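Local coordinates for protein chorismate synthase (Campylobacter jejuni, PDB 1SQ1) that probably converts 5-enolpyruvylshikimate-3-phosphate into chorismate and phosphate with the help of reduced FMN, as the last step of the shikimate pathway, at residues M28-F34 with G71-G75; F4-L8 with A341-L346; V160-K164 with C180-K184. All coordinates share one frame; numbering follows the deposited sequence.

Overall arrangement
Contact 2 is the buried one of the two on its side of the molecule: a loop of the first hairpin meets helix 325-346. Contact 1 lies further out, its centre about 16 Å from that of contact 2. The two touch through Met28 and Pro29, which meet Leu8 and Leu345; both pack on helix 128-143 and reach the second subunit. Contact 3, on the opposite side of the chain's centre, joins loops around helices 170-175 and 186-198. Their chemistry differs: contact 1 pairs mainly backbone with backbone, with one threonine hydroxyl added, contact 2 gathers backbone amides on a carboxylate, and contact 3, small but buried, joins a carboxylate to a hydroxyl and two leucine methyls.

Contact 1 (M28-F34 with G71-G75); sequences MPAGVKF and GYTTG. With SO4 (sulfate ion), chain C.
Thr73 meets residues Pro29 to Val32 in an irregular antiparallel pairing that lays the loop between strand 21-26 and helix 36-45 along the second arm of the hairpin 68-69/72-73. Gly31 N donates to Thr73 O at 2.7 Å. Thr73 N in turn bonds Val32 O, and Phe34 N reaches Gly71 O at 2.7 Å. The last two bonds flank a single bridge, the non-hydrogen-bonded pair Lys33 and Tyr72. Here Tyr72 supplies a CH-pi contact: Lys33 CA stands 4.2 Å from its ring centroid, 11° off the normal. The hydroxyl of Thr73 adds a fourth bond: Thr73 OG1 lies 2.8 Å from Pro29 O, in the carbonyl plane and on a lone pair. Its first torsion (chi1 61°) sets OG1 between backbone N and carbonyl carbon and turns CG2 toward Val32 CB, 3.6 Å away. The same methyl comes to the edge of the Phe34 ring, whose other neighbours include Val137 and Met140 of helix 128-143 and Val68 of the hairpin. Val32 packs on Leu352 of the second subunit. On the side turned from 28-34, a sulfate, probably from the crystallisation liquor, bonds Ser124 N of the third subunit and accepts from Thr74 OG1 through its O4 at 2.8 Å.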
loop_
_atom_site.group_PDB
_atom_site.type_symbol
_atom_site.label_atom_id
_atom_site.label_comp_id
_atom_site.label_asym_id
_atom_site.label_seq_id
_atom_site.Cartn_x
_atom_site.Cartn_y
_atom_site.Cartn_z
HETATM N N MSE A 28 6.863 11.485 9.268
HETATM C CA MSE A 28 6.823 12.405 10.399
HETATM C C MSE A 28 6.712 13.838 9.912
HETATM O O MSE A 28 7.443 14.260 9.018
HETATM C CB MSE A 28 8.070 12.246 11.267
HETATM C CG MSE A 28 7.996 11.061 12.222
HETATM SE SE MSE A 28 7.128 11.487 13.908
HETATM C CE MSE A 28 5.262 11.291 13.427
ATOM N N PRO A 29 5.774 14.606 10.485
ATOM C CA PRO A 29 5.621 15.998 10.053
ATOM C C PRO A 29 6.833 16.835 10.449
ATOM O O PRO A 29 7.521 16.522 11.417
ATOM C CB PRO A 29 4.326 16.438 10.738
ATOM C CG PRO A 29 4.255 15.574 11.943
ATOM C CD PRO A 29 4.749 14.234 11.474
ATOM N N ALA A 30 7.119 17.884 9.686
ATOM C CA ALA A 30 8.269 18.724 9.999
ATOM C C ALA A 30 7.949 19.616 11.195
ATOM O O ALA A 30 6.784 19.809 11.568
ATOM C CB ALA A 30 8.644 19.561 8.798
ATOM N N GLY A 31 8.997 20.134 11.811
ATOM C CA GLY A 31 8.806 20.995 12.956
ATOM C C GLY A 31 8.327 20.271 14.195
ATOM O O GLY A 31 7.230 20.532 14.687
ATOM N N VAL A 32 9.140 19.340 14.686
ATOM C CA VAL A 32 8.810 18.602 15.902
ATOM C C VAL A 32 10.064 18.561 16.767
ATOM O O VAL A 32 11.146 18.155 16.316
ATOM C CB VAL A 32 8.308 17.148 15.625
ATOM C CG1 VAL A 32 8.158 16.396 16.944
ATOM C CG2 VAL A 32 6.941 17.180 14.933
ATOM N N LYS A 33 9.908 19.018 18.005
ATOM C CA LYS A 33 11.010 19.066 18.947
ATOM C C LYS A 33 11.552 17.645 19.088
ATOM O O LYS A 33 10.898 16.767 19.642
ATOM C CB LYS A 33 10.507 19.619 20.289
ATOM C CG LYS A 33 11.606 20.000 21.278
ATOM C CD LYS A 33 12.067 18.786 22.081
ATOM C CE LYS A 33 13.509 18.934 22.613
ATOM N NZ LYS A 33 13.901 17.779 23.515
ATOM N N PHE A 34 12.746 17.411 18.561
ATOM C CA PHE A 34 13.334 16.086 18.636
ATOM C C PHE A 34 14.150 15.896 19.914
ATOM O O PHE A 34 15.285 16.362 20.021
ATOM C CB PHE A 34 14.194 15.831 17.396
ATOM C CG PHE A 34 14.612 14.397 17.233
ATOM C CD1 PHE A 34 15.810 13.941 17.773
ATOM C CD2 PHE A 34 13.797 13.497 16.547
ATOM C CE1 PHE A 34 16.197 12.613 17.628
ATOM C CE2 PHE A 34 14.172 12.164 16.396
ATOM C CZ PHE A 34 15.378 11.721 16.938
ATOM N N GLY A 71 17.674 20.382 16.226
ATOM C CA GLY A 71 16.726 19.956 17.247
ATOM C C GLY A 71 15.292 19.711 16.805
ATOM O O GLY A 71 14.473 19.237 17.595
ATOM N N TYR A 72 14.982 20.030 15.553
ATOM C CA TYR A 72 13.633 19.834 15.034
ATOM C C TYR A 72 13.572 18.891 13.832
ATOM O O TYR A 72 14.535 18.762 13.071
ATOM C CB TYR A 72 13.012 21.185 14.674
ATOM C CG TYR A 72 12.571 21.980 15.882
ATOM C CD1 TYR A 72 13.497 22.442 16.816
ATOM C CD2 TYR A 72 11.221 22.238 16.111
ATOM C CE1 TYR A 72 13.089 23.140 17.956
ATOM C CE2 TYR A 72 10.798 22.935 17.246
ATOM C CZ TYR A 72 11.737 23.384 18.166
ATOM O OH TYR A 72 11.328 24.073 19.287
ATOM N N THR A 73 12.437 18.218 13.676
ATOM C CA THR A 73 12.267 17.297 12.564
ATOM C C THR A 73 12.100 18.106 11.295
ATOM O O THR A 73 11.398 19.115 11.271
ATOM C CB THR A 73 11.032 16.382 12.743
ATOM O OG1 THR A 73 9.836 17.173 12.806
ATOM C CG2 THR A 73 11.165 15.558 14.016
ATOM N N THR A 74 12.755 17.647 10.240
ATOM C CA THR A 74 12.715 18.310 8.954
ATOM C C THR A 74 11.479 17.924 8.156
ATOM O O THR A 74 11.030 18.666 7.285
ATOM C CB THR A 74 13.963 17.950 8.151
ATOM O OG1 THR A 74 13.961 16.546 7.857
ATOM C CG2 THR A 74 15.209 18.270 8.965
ATOM N N GLY A 75 10.920 16.761 8.470
ATOM C CA GLY A 75 9.751 16.293 7.754
ATOM C C GLY A 75 10.155 15.212 6.779
ATOM O O GLY A 75 9.319 14.667 6.073
HETATM S S SO4 C . 17.769 15.951 6.527
HETATM O O1 SO4 C . 18.279 15.533 7.857
HETATM O O2 SO4 C . 18.171 17.364 6.283
HETATM O O3 SO4 C . 18.353 15.065 5.480
HETATM O O4 SO4 C . 16.282 15.847 6.504
#

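Contact 2 (F4-L8 with A341-L346); sequences FGTRL and ADCLLL
Asp342 presents its carboxylate to three consecutive amides of the loop joining strands 3-4 and 9-13, fastening that hairpin to the last turns of helix 325-346. Thr6 N meets OD1 of Asp342 at 2.9 Å on the syn side, 16° out of the carboxylate plane. Arg7 N reaches OD2 of Asp342 at 3.1 Å, also syn, whereas Leu8 N, 3.2 Å from that same OD2, comes from above the plane, 69° out of it; both approach from one face. With CG of Asp342 anti to its own N (chi1 -176°), the carboxylate projects off the helix into the turn of the loop. Beside it lie buried apolar residues: Leu8 CG is 3.9 Å from Leu345 CD1, and Leu8 CD1 is 4.1 Å from Ala341 CB. Thr6 and Arg7, by contrast, are partly exposed, yet buried Leu346 still packs closely there, its CD2 3.6 Å from both Thr6 CG2 and Arg7 CB. Thr6 OG1 turns to Asp224, and the bent Arg7 chain carries NH1 to Leu346 O of the second subunit. A buried carboxylate with three amide donors and a salt bridge from Lys229 to OD1 is well compensated, which would favour its ionised form.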
loop_
_atom_site.group_PDB
_atom_site.type_symbol
_atom_site.label_atom_id
_atom_site.label_comp_id
_atom_site.label_asym_id
_atom_site.label_seq_id
_atom_site.Cartn_x
_atom_site.Cartn_y
_atom_site.Cartn_z
ATOM N N PHE A 4 6.184 -0.657 8.190
ATOM C CA PHE A 4 4.933 -0.695 8.919
ATOM C C PHE A 4 4.208 0.650 8.984
ATOM O O PHE A 4 4.832 1.700 9.142
ATOM C CB PHE A 4 5.225 -1.218 10.326
ATOM C CG PHE A 4 4.042 -1.214 11.247
ATOM C CD1 PHE A 4 4.007 -0.358 12.337
ATOM C CD2 PHE A 4 2.986 -2.098 11.053
ATOM C CE1 PHE A 4 2.938 -0.378 13.225
ATOM C CE2 PHE A 4 1.909 -2.129 11.937
ATOM C CZ PHE A 4 1.886 -1.268 13.027
ATOM N N GLY A 5 2.882 0.600 8.861
ATOM C CA GLY A 5 2.067 1.801 8.922
ATOM C C GLY A 5 1.522 2.290 7.592
ATOM O O GLY A 5 2.110 2.039 6.537
ATOM N N THR A 6 0.391 2.992 7.642
ATOM C CA THR A 6 -0.228 3.551 6.440
ATOM C C THR A 6 0.479 4.839 6.021
ATOM O O THR A 6 1.100 4.896 4.970
ATOM C CB THR A 6 -1.692 3.911 6.671
ATOM O OG1 THR A 6 -2.372 2.815 7.289
ATOM C CG2 THR A 6 -2.355 4.225 5.361
ATOM N N ARG A 7 0.384 5.871 6.855
ATOM C CA ARG A 7 1.003 7.155 6.554
ATOM C C ARG A 7 2.359 7.333 7.243
ATOM O O ARG A 7 3.260 7.955 6.678
ATOM C CB ARG A 7 0.053 8.292 6.954
ATOM C CG ARG A 7 0.447 9.672 6.451
ATOM C CD ARG A 7 0.053 9.862 4.992
ATOM N NE ARG A 7 0.586 11.092 4.395
ATOM C CZ ARG A 7 1.880 11.420 4.363
ATOM N NH1 ARG A 7 2.277 12.549 3.793
ATOM N NH2 ARG A 7 2.784 10.624 4.916
ATOM N N LEU A 8 2.496 6.804 8.460
ATOM C CA LEU A 8 3.743 6.885 9.236
ATOM C C LEU A 8 4.435 5.514 9.157
ATOM O O LEU A 8 4.383 4.712 10.088
ATOM C CB LEU A 8 3.440 7.218 10.702
ATOM C CG LEU A 8 4.465 8.021 11.510
ATOM C CD1 LEU A 8 4.816 7.291 12.799
ATOM C CD2 LEU A 8 5.695 8.278 10.676
ATOM N N ALA A 341 0.448 7.396 16.487
ATOM C CA ALA A 341 1.045 8.504 15.767
ATOM C C ALA A 341 0.740 8.344 14.296
ATOM O O ALA A 341 0.870 9.286 13.518
ATOM C CB ALA A 341 2.526 8.523 15.986
ATOM N N ASP A 342 0.349 7.133 13.905
ATOM C CA ASP A 342 0.010 6.873 12.510
ATOM C C ASP A 342 -1.449 7.293 12.255
ATOM O O ASP A 342 -1.721 7.991 11.288
ATOM C CB ASP A 342 0.247 5.387 12.171
ATOM C CG ASP A 342 0.002 5.053 10.692
ATOM O OD1 ASP A 342 0.016 3.845 10.365
ATOM O OD2 ASP A 342 -0.205 5.970 9.862
ATOM N N CYS A 343 -2.378 6.904 13.127
ATOM C CA CYS A 343 -3.780 7.286 12.935
ATOM C C CYS A 343 -3.936 8.791 13.047
ATOM O O CYS A 343 -4.830 9.388 12.436
ATOM C CB CYS A 343 -4.686 6.661 13.992
ATOM S SG CYS A 343 -4.558 4.883 14.175
ATOM N N LEU A 344 -3.064 9.392 13.850
ATOM C CA LEU A 344 -3.077 10.829 14.098
ATOM C C LEU A 344 -2.882 11.603 12.792
ATOM O O LEU A 344 -3.512 12.643 12.576
ATOM C CB LEU A 344 -1.977 11.171 15.116
ATOM C CG LEU A 344 -2.070 12.452 15.941
ATOM C CD1 LEU A 344 -1.042 12.421 17.054
ATOM C CD2 LEU A 344 -1.852 13.624 15.044
ATOM N N LEU A 345 -2.012 11.087 11.926
ATOM C CA LEU A 345 -1.748 11.710 10.638
ATOM C C LEU A 345 -2.843 11.312 9.634
ATOM O O LEU A 345 -3.315 12.134 8.852
ATOM C CB LEU A 345 -0.366 11.289 10.135
ATOM C CG LEU A 345 0.782 11.713 11.062
ATOM C CD1 LEU A 345 2.076 10.979 10.726
ATOM C CD2 LEU A 345 0.977 13.205 10.941
ATOM N N LEU A 346 -3.265 10.056 9.669
ATOM C CA LEU A 346 -4.304 9.593 8.766
ATOM C C LEU A 346 -5.613 10.349 8.915
ATOM O O LEU A 346 -6.288 10.638 7.934
ATOM C CB LEU A 346 -4.591 8.120 9.004
ATOM C CG LEU A 346 -3.548 7.131 8.510
ATOM C CD1 LEU A 346 -3.981 5.736 8.928
ATOM C CD2 LEU A 346 -3.398 7.242 6.997
#

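Contact 3 (V160-K164 with C180-K184); sequences VSNLK and CLDPK
The carboxylate of Asp182 takes its partners from 160-164 on one face: Ser161 OG and both methyls of Leu163 all lie to the same side of its plane. Ser161 OG donates to Asp182 OD1 at 2.8 Å, 59° out of the plane, so the hydrogen bond comes from above and not at the carboxylate edge. Leu163 CD2 stands almost straight over Asp182 OD2, and Leu163 CD1 lies obliquely beyond the carboxylate end, near both oxygens; at this resolution such close approaches show proximity and nothing finer. Ser161 has OG anti to its backbone N (chi1 165°), which directs the hydroxyl across the gap between the two loops. The same oxygen accepts from Leu163 N at 3.3 Å, a weak bond of ST-turn type, in keeping with the leucine lying over the same face. In the fold, this joins the loop leaving the edge strand 159-160 to the loop between helices 170-175 and 186-198. Ser161 also packs on Phe168 and Leu185, and backbone bonds tie Ser161 to Phe154 and Leu181, next to Asp182, to Val153, on the neighbouring strand 148-156. The weak bond from Leu163 N may slightly strengthen OG as a donor. Of the two carboxylate oxygens, OD1 takes the serine bond while OD2 faces the leucine methyls, so the hydrogen bonding across this contact falls on one oxygen.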
loop_
_atom_site.group_PDB
_atom_site.type_symbol
_atom_site.label_atom_id
_atom_site.label_comp_id
_atom_site.label_asym_id
_atom_site.label_seq_id
_atom_site.Cartn_x
_atom_site.Cartn_y
_atom_site.Cartn_z
ATOM N N VAL A 160 -0.805 -13.443 39.020
ATOM C CA VAL A 160 -1.453 -12.426 38.199
ATOM C C VAL A 160 -2.224 -11.393 39.035
ATOM O O VAL A 160 -3.267 -11.706 39.613
ATOM C CB VAL A 160 -2.407 -13.088 37.184
ATOM C CG1 VAL A 160 -2.805 -12.090 36.116
ATOM C CG2 VAL A 160 -1.733 -14.285 36.559
ATOM N N SER A 161 -1.712 -10.164 39.092
ATOM C CA SER A 161 -2.360 -9.112 39.867
ATOM C C SER A 161 -3.844 -9.035 39.609
ATOM O O SER A 161 -4.283 -8.957 38.461
ATOM C CB SER A 161 -1.767 -7.737 39.559
ATOM O OG SER A 161 -2.633 -6.707 40.049
ATOM N N ASN A 162 -4.623 -9.040 40.682
ATOM C CA ASN A 162 -6.064 -8.954 40.546
ATOM C C ASN A 162 -6.556 -7.582 41.024
ATOM O O ASN A 162 -7.491 -7.482 41.820
ATOM C CB ASN A 162 -6.722 -10.082 41.341
ATOM C CG ASN A 162 -6.462 -9.965 42.831
ATOM O OD1 ASN A 162 -5.423 -9.438 43.248
ATOM N ND2 ASN A 162 -7.399 -10.467 43.647
ATOM N N LEU A 163 -5.905 -6.528 40.534
ATOM C CA LEU A 163 -6.279 -5.156 40.861
ATOM C C LEU A 163 -7.119 -4.583 39.727
ATOM O O LEU A 163 -7.332 -5.229 38.702
ATOM C CB LEU A 163 -5.035 -4.278 41.026
ATOM C CG LEU A 163 -4.415 -4.035 42.406
ATOM C CD1 LEU A 163 -4.064 -5.353 43.079
ATOM C CD2 LEU A 163 -3.174 -3.183 42.232
ATOM N N LYS A 164 -7.580 -3.355 39.912
ATOM C CA LYS A 164 -8.379 -2.680 38.901
ATOM C C LYS A 164 -7.463 -2.090 37.830
ATOM O O LYS A 164 -6.350 -1.658 38.126
ATOM C CB LYS A 164 -9.206 -1.574 39.550
ATOM C CG LYS A 164 -10.451 -2.062 40.278
ATOM C CD LYS A 164 -11.520 -2.450 39.268
ATOM C CE LYS A 164 -12.865 -2.737 39.921
ATOM N NZ LYS A 164 -13.899 -3.055 38.890
ATOM N N CYS A 180 6.821 -3.745 37.259
ATOM C CA CYS A 180 5.685 -4.248 38.023
ATOM C C CYS A 180 4.626 -3.159 38.221
ATOM O O CYS A 180 4.966 -2.013 38.495
ATOM C CB CYS A 180 6.174 -4.752 39.386
ATOM S SG CYS A 180 4.879 -5.415 40.476
ATOM N N LEU A 181 3.350 -3.525 38.086
ATOM C CA LEU A 181 2.230 -2.587 38.262
ATOM C C LEU A 181 1.444 -2.856 39.549
ATOM O O LEU A 181 0.501 -2.134 39.869
ATOM C CB LEU A 181 1.265 -2.657 37.067
ATOM C CG LEU A 181 1.773 -2.192 35.700
ATOM C CD1 LEU A 181 0.699 -2.414 34.652
ATOM C CD2 LEU A 181 2.155 -0.727 35.770
ATOM N N ASP A 182 1.828 -3.906 40.266
ATOM C CA ASP A 182 1.188 -4.284 41.523
ATOM C C ASP A 182 2.324 -4.516 42.518
ATOM O O ASP A 182 2.920 -5.588 42.547
ATOM C CB ASP A 182 0.375 -5.575 41.355
ATOM C CG ASP A 182 -0.645 -5.769 42.465
ATOM O OD1 ASP A 182 -1.320 -6.817 42.506
ATOM O OD2 ASP A 182 -0.782 -4.859 43.299
ATOM N N PRO A 183 2.641 -3.508 43.345
ATOM C CA PRO A 183 3.715 -3.583 44.346
ATOM C C PRO A 183 3.618 -4.735 45.347
ATOM O O PRO A 183 4.610 -5.100 45.982
ATOM C CB PRO A 183 3.653 -2.212 45.020
ATOM C CG PRO A 183 2.199 -1.836 44.890
ATOM C CD PRO A 183 1.898 -2.241 43.471
ATOM N N LYS A 184 2.426 -5.307 45.474
ATOM C CA LYS A 184 2.198 -6.414 46.395
ATOM C C LYS A 184 2.709 -7.741 45.814
ATOM O O LYS A 184 2.946 -8.706 46.550
ATOM C CB LYS A 184 0.703 -6.512 46.718
ATOM C CG LYS A 184 0.302 -7.729 47.547
ATOM C CD LYS A 184 0.989 -7.773 48.917
ATOM C CE LYS A 184 0.499 -8.978 49.725
ATOM N NZ LYS A 184 0.978 -8.991 51.134
#